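Long-range contact in arylsulfatase (Pseudoalteromonas sp. MB47, PDB 7AJ0), which probably removes sulfate groups from the algal polysaccharide fucoidan as an exo-acting, calcium-containing sulfatase of hexameric assembly: residues I18-R30 and I391-I403. Numbering follows the deposited sequence.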
loop_
_atom_site.group_PDB
_atom_site.type_symbol
_atom_site.label_atom_id
_atom_site.label_comp_id
_atom_site.label_asym_id
_atom_site.label_seq_id
_atom_site.Cartn_x
_atom_site.Cartn_y
_atom_site.Cartn_z
ATOM N N ILE A 18 -8.593 -35.761 -26.425
ATOM C CA ILE A 18 -8.273 -37.127 -26.815
ATOM C C ILE A 18 -6.813 -37.187 -27.237
ATOM O O ILE A 18 -6.317 -36.287 -27.926
ATOM C CB ILE A 18 -9.189 -37.614 -27.959
ATOM C CG1 ILE A 18 -10.656 -37.586 -27.516
ATOM C CG2 ILE A 18 -8.788 -39.010 -28.409
ATOM C CD1 ILE A 18 -10.977 -38.516 -26.358
ATOM N N VAL A 19 -6.126 -38.247 -26.824
ATOM C CA VAL A 19 -4.736 -38.452 -27.210
ATOM C C VAL A 19 -4.707 -39.070 -28.603
ATOM O O VAL A 19 -5.198 -40.184 -28.809
ATOM C CB VAL A 19 -4.001 -39.342 -26.200
ATOM C CG1 VAL A 19 -2.598 -39.652 -26.704
ATOM C CG2 VAL A 19 -3.954 -38.674 -24.833
ATOM N N GLU A 20 -4.134 -38.345 -29.560
ATOM C CA GLU A 20 -3.980 -38.851 -30.932
ATOM C C GLU A 20 -2.602 -39.493 -31.071
ATOM O O GLU A 20 -2.485 -40.717 -31.172
ATOM C CB GLU A 20 -4.213 -37.718 -31.932
ATOM C CG GLU A 20 -5.684 -37.294 -32.018
ATOM C CD GLU A 20 -5.880 -35.789 -32.138
ATOM O OE1 GLU A 20 -5.589 -35.221 -33.213
ATOM O OE2 GLU A 20 -6.336 -35.173 -31.150
ATOM N N LYS A 21 -1.548 -38.673 -31.064
ATOM C CA LYS A 21 -0.175 -39.162 -30.986
ATOM C C LYS A 21 0.395 -38.845 -29.607
ATOM O O LYS A 21 0.180 -37.742 -29.092
ATOM C CB LYS A 21 0.697 -38.524 -32.073
ATOM C CG LYS A 21 2.021 -39.239 -32.335
ATOM C CD LYS A 21 2.844 -38.509 -33.402
ATOM C CE LYS A 21 4.268 -39.062 -33.511
ATOM N NZ LYS A 21 5.206 -38.095 -34.169
ATOM N N PRO A 22 1.109 -39.779 -28.977
ATOM C CA PRO A 22 1.534 -39.554 -27.584
ATOM C C PRO A 22 2.308 -38.267 -27.349
ATOM O O PRO A 22 2.246 -37.715 -26.242
ATOM C CB PRO A 22 2.410 -40.783 -27.285
ATOM C CG PRO A 22 1.905 -41.834 -28.203
ATOM C CD PRO A 22 1.491 -41.121 -29.462
ATOM N N ASN A 23 3.041 -37.773 -28.344
ATOM C CA ASN A 23 3.888 -36.603 -28.175
ATOM C C ASN A 23 3.204 -35.305 -28.596
ATOM O O ASN A 23 3.889 -34.295 -28.800
ATOM C CB ASN A 23 5.184 -36.774 -28.971
ATOM C CG ASN A 23 4.954 -36.703 -30.470
ATOM O OD1 ASN A 23 3.942 -37.187 -30.976
ATOM N ND2 ASN A 23 5.888 -36.088 -31.186
ATOM N N MET A 24 1.879 -35.309 -28.732
ATOM C CA MET A 24 1.125 -34.147 -29.178
ATOM C C MET A 24 0.151 -33.716 -28.090
ATOM O O MET A 24 -0.471 -34.557 -27.434
ATOM C CB MET A 24 0.340 -34.448 -30.461
ATOM C CG MET A 24 1.169 -35.000 -31.602
ATOM S SD MET A 24 2.059 -33.732 -32.516
ATOM C CE MET A 24 0.707 -32.848 -33.295
ATOM N N GLU A 25 0.011 -32.409 -27.907
ATOM C CA GLU A 25 -0.964 -31.900 -26.955
ATOM C C GLU A 25 -2.339 -32.478 -27.278
ATOM O O GLU A 25 -2.802 -32.356 -28.421
ATOM C CB GLU A 25 -1.012 -30.372 -27.000
ATOM C CG GLU A 25 -2.017 -29.746 -26.032
ATOM C CD GLU A 25 -1.672 -29.984 -24.568
ATOM O OE1 GLU A 25 -0.520 -30.373 -24.276
ATOM O OE2 GLU A 25 -2.556 -29.781 -23.708
ATOM N N PRO A 26 -3.010 -33.122 -26.322
ATOM C CA PRO A 26 -4.359 -33.632 -26.597
ATOM C C PRO A 26 -5.283 -32.519 -27.062
ATOM O O PRO A 26 -5.182 -31.375 -26.616
ATOM C CB PRO A 26 -4.804 -34.208 -25.247
ATOM C CG PRO A 26 -3.531 -34.538 -24.544
ATOM C CD PRO A 26 -2.544 -33.484 -24.970
ATOM N N ALA A 27 -6.191 -32.865 -27.972
ATOM C CA ALA A 27 -7.118 -31.907 -28.554
ATOM C C ALA A 27 -8.546 -32.414 -28.416
ATOM O O ALA A 27 -8.791 -33.619 -28.324
ATOM C CB ALA A 27 -6.805 -31.648 -30.037
ATOM N N ILE A 28 -9.483 -31.478 -28.402
ATOM C CA ILE A 28 -10.905 -31.828 -28.344
ATOM C C ILE A 28 -11.378 -32.183 -29.750
ATOM O O ILE A 28 -11.197 -31.377 -30.676
ATOM C CB ILE A 28 -11.717 -30.671 -27.769
ATOM C CG1 ILE A 28 -11.293 -30.378 -26.330
ATOM C CG2 ILE A 28 -13.208 -30.984 -27.836
ATOM C CD1 ILE A 28 -11.800 -29.052 -25.799
ATOM N N PRO A 29 -11.978 -33.355 -29.955
ATOM C CA PRO A 29 -12.493 -33.677 -31.292
ATOM C C PRO A 29 -13.612 -32.727 -31.697
ATOM O O PRO A 29 -14.497 -32.404 -30.902
ATOM C CB PRO A 29 -13.002 -35.118 -31.145
ATOM C CG PRO A 29 -12.323 -35.654 -29.925
ATOM C CD PRO A 29 -12.143 -34.479 -29.013
ATOM N N ARG A 30 -13.555 -32.273 -32.947
ATOM C CA ARG A 30 -14.624 -31.479 -33.557
ATOM C C ARG A 30 -14.997 -32.113 -34.893
ATOM O O ARG A 30 -14.819 -31.514 -35.959
ATOM C CB ARG A 30 -14.193 -30.026 -33.739
ATOM C CG ARG A 30 -13.757 -29.329 -32.458
ATOM C CD ARG A 30 -14.895 -29.198 -31.458
ATOM N NE ARG A 30 -14.483 -28.458 -30.268
ATOM C CZ ARG A 30 -15.150 -28.450 -29.116
ATOM N NH1 ARG A 30 -16.269 -29.150 -28.989
ATOM N NH2 ARG A 30 -14.691 -27.747 -28.089
ATOM N N ILE A 391 2.281 -32.717 -40.848
ATOM C CA ILE A 391 2.295 -32.937 -39.404
ATOM C C ILE A 391 2.970 -34.263 -39.063
ATOM O O ILE A 391 3.612 -34.386 -38.011
ATOM C CB ILE A 391 0.870 -32.865 -38.818
ATOM C CG1 ILE A 391 0.435 -31.400 -38.695
ATOM C CG2 ILE A 391 0.803 -33.573 -37.467
ATOM C CD1 ILE A 391 -0.785 -31.163 -37.818
ATOM N N ASP A 392 2.847 -35.272 -39.929
ATOM C CA ASP A 392 3.459 -36.569 -39.659
ATOM C C ASP A 392 4.984 -36.528 -39.674
ATOM O O ASP A 392 5.613 -37.552 -39.377
ATOM C CB ASP A 392 2.968 -37.609 -40.674
ATOM C CG ASP A 392 3.466 -37.338 -42.088
ATOM O OD1 ASP A 392 4.150 -36.315 -42.309
ATOM O OD2 ASP A 392 3.170 -38.158 -42.983
ATOM N N GLU A 393 5.589 -35.390 -40.006
ATOM C CA GLU A 393 7.038 -35.257 -40.057
ATOM C C GLU A 393 7.644 -34.796 -38.736
ATOM O O GLU A 393 8.864 -34.613 -38.663
ATOM C CB GLU A 393 7.433 -34.273 -41.167
ATOM C CG GLU A 393 7.096 -34.745 -42.575
ATOM C CD GLU A 393 7.980 -35.893 -43.039
ATOM O OE1 GLU A 393 9.203 -35.840 -42.795
ATOM O OE2 GLU A 393 7.450 -36.850 -43.644
ATOM N N LEU A 394 6.839 -34.608 -37.698
ATOM C CA LEU A 394 7.360 -34.083 -36.437
ATOM C C LEU A 394 8.095 -35.180 -35.673
ATOM O O LEU A 394 7.564 -36.287 -35.531
ATOM C CB LEU A 394 6.229 -33.522 -35.582
ATOM C CG LEU A 394 5.581 -32.214 -36.037
ATOM C CD1 LEU A 394 4.448 -31.841 -35.092
ATOM C CD2 LEU A 394 6.600 -31.093 -36.109
ATOM N N PRO A 395 9.298 -34.913 -35.162
ATOM C CA PRO A 395 10.030 -35.958 -34.431
ATOM C C PRO A 395 9.254 -36.437 -33.212
ATOM O O PRO A 395 8.620 -35.651 -32.505
ATOM C CB PRO A 395 11.345 -35.270 -34.037
ATOM C CG PRO A 395 11.067 -33.803 -34.130
ATOM C CD PRO A 395 10.045 -33.641 -35.216
ATOM N N SER A 396 9.323 -37.745 -32.965
ATOM C CA SER A 396 8.512 -38.378 -31.934
ATOM C C SER A 396 9.114 -38.283 -30.539
ATOM O O SER A 396 8.428 -38.610 -29.563
ATOM C CB SER A 396 8.291 -39.852 -32.288
ATOM O OG SER A 396 7.749 -39.977 -33.589
ATOM N N ASN A 397 10.367 -37.853 -30.415
ATOM C CA ASN A 397 11.012 -37.707 -29.117
ATOM C C ASN A 397 10.786 -36.335 -28.497
ATOM O O ASN A 397 11.302 -36.072 -27.406
ATOM C CB ASN A 397 12.516 -37.968 -29.252
ATOM C CG ASN A 397 13.203 -36.959 -30.148
ATOM O OD1 ASN A 397 12.945 -36.902 -31.350
ATOM N ND2 ASN A 397 14.088 -36.160 -29.568
ATOM N N MET A 398 10.034 -35.462 -29.162
ATOM C CA MET A 398 9.772 -34.113 -28.684
ATOM C C MET A 398 8.272 -33.911 -28.524
ATOM O O MET A 398 7.487 -34.295 -29.397
ATOM C CB MET A 398 10.345 -33.069 -29.651
ATOM C CG MET A 398 11.866 -33.035 -29.692
ATOM S SD MET A 398 12.533 -32.209 -31.156
ATOM C CE MET A 398 11.652 -30.650 -31.119
ATOM N N TYR A 399 7.879 -33.313 -27.401
ATOM C CA TYR A 399 6.479 -33.002 -27.153
ATOM C C TYR A 399 6.124 -31.678 -27.817
ATOM O O TYR A 399 6.872 -30.701 -27.710
ATOM C CB TYR A 399 6.206 -32.927 -25.652
ATOM C CG TYR A 399 4.741 -32.957 -25.284
ATOM C CD1 TYR A 399 4.095 -34.159 -25.041
ATOM C CD2 TYR A 399 4.006 -31.786 -25.170
ATOM C CE1 TYR A 399 2.759 -34.197 -24.699
ATOM C CE2 TYR A 399 2.666 -31.816 -24.826
ATOM C CZ TYR A 399 2.050 -33.026 -24.592
ATOM O OH TYR A 399 0.720 -33.071 -24.249
ATOM N N PHE A 400 4.984 -31.646 -28.499
ATOM C CA PHE A 400 4.523 -30.459 -29.209
ATOM C C PHE A 400 3.245 -29.949 -28.561
ATOM O O PHE A 400 2.268 -30.694 -28.425
ATOM C CB PHE A 400 4.311 -30.764 -30.689
ATOM C CG PHE A 400 5.589 -30.853 -31.464
ATOM C CD1 PHE A 400 6.137 -29.724 -32.044
ATOM C CD2 PHE A 400 6.254 -32.060 -31.595
ATOM C CE1 PHE A 400 7.318 -29.797 -32.751
ATOM C CE2 PHE A 400 7.437 -32.139 -32.300
ATOM C CZ PHE A 400 7.970 -31.006 -32.879
ATOM N N ASP A 401 3.260 -28.680 -28.162
ATOM C CA ASP A 401 2.139 -28.069 -27.466
ATOM C C ASP A 401 1.079 -27.519 -28.407
ATOM O O ASP A 401 -0.064 -27.316 -27.979
ATOM C CB ASP A 401 2.653 -26.943 -26.565
ATOM C CG ASP A 401 3.659 -27.431 -25.543
ATOM O OD1 ASP A 401 3.253 -28.121 -24.585
ATOM O OD2 ASP A 401 4.864 -27.141 -25.705
ATOM N N GLY A 402 1.424 -27.283 -29.668
ATOM C CA GLY A 402 0.468 -26.716 -30.594
ATOM C C GLY A 402 -0.609 -27.708 -30.986
ATOM O O GLY A 402 -0.397 -28.919 -31.016
ATOM N N ILE A 403 -1.788 -27.170 -31.288
ATOM C CA ILE A 403 -2.940 -27.955 -31.713
ATOM C C ILE A 403 -3.410 -27.425 -33.059
ATOM O O ILE A 403 -3.521 -26.208 -33.248
ATOM C CB ILE A 403 -4.080 -27.897 -30.678
ATOM C CG1 ILE A 403 -3.613 -28.482 -29.344
ATOM C CG2 ILE A 403 -5.304 -28.629 -31.206
ATOM C CD1 ILE A 403 -4.519 -28.144 -28.176
HETATM O O HOH W 1 -1.888 -31.485 -30.654
#
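Ile391, in a short 3-10 turn, meets the methyl end of Met24 (CG2 to CE 4.2 Å) and also touches Leu385 and Arg386 of helix 377-387. Leu394 crosses Met24 at about a right angle, its CD1 lying 4.0 Å from SD; the same methyl sits over one face of the Phe400 ring. The extended Lys21 chain brings NZ to Ser396 OG, a 3.2 Å hydrogen bond at an exposed turn. Met398 offers its carbonyl O to Asn23 ND2 (3.0 Å), the oxygen tilted 20° from the amide plane; the first torsion of Asn23, 70°, sets its CG between backbone N and carbonyl carbon and swings the amide across to this loop. Tyr399 takes Asn23 O over one ring face and hands its hydroxyl proton to Glu25 OE1 (OH to OE1 3.0 Å), approached from above a carboxylate plane turned 78° against the ring. A phenylalanine here would keep the ring but would probably leave Glu25 OE1 without this donor and its carboxylate freer to turn. Phe400 forms a single beta bridge with Met24, its N bonding Asn23 O and its O receiving Glu25 N, each at 2.9 Å. Asp401 OD1, 4.4 Å from Glu25 OE1, is salt-bridged to Arg117, and OD2 accepts Leu114 N, which probably eases the repulsion. A water links Gly402 O to Glu25 O, and Ile403 CG2 packs on Ala27 CB (3.6 Å). Backbone and side-chain hydrogen bonds, with apolar contacts round Met24 and at Ala27–Ile403, thus join the loop before helix 31-48 to that after helix 377-387.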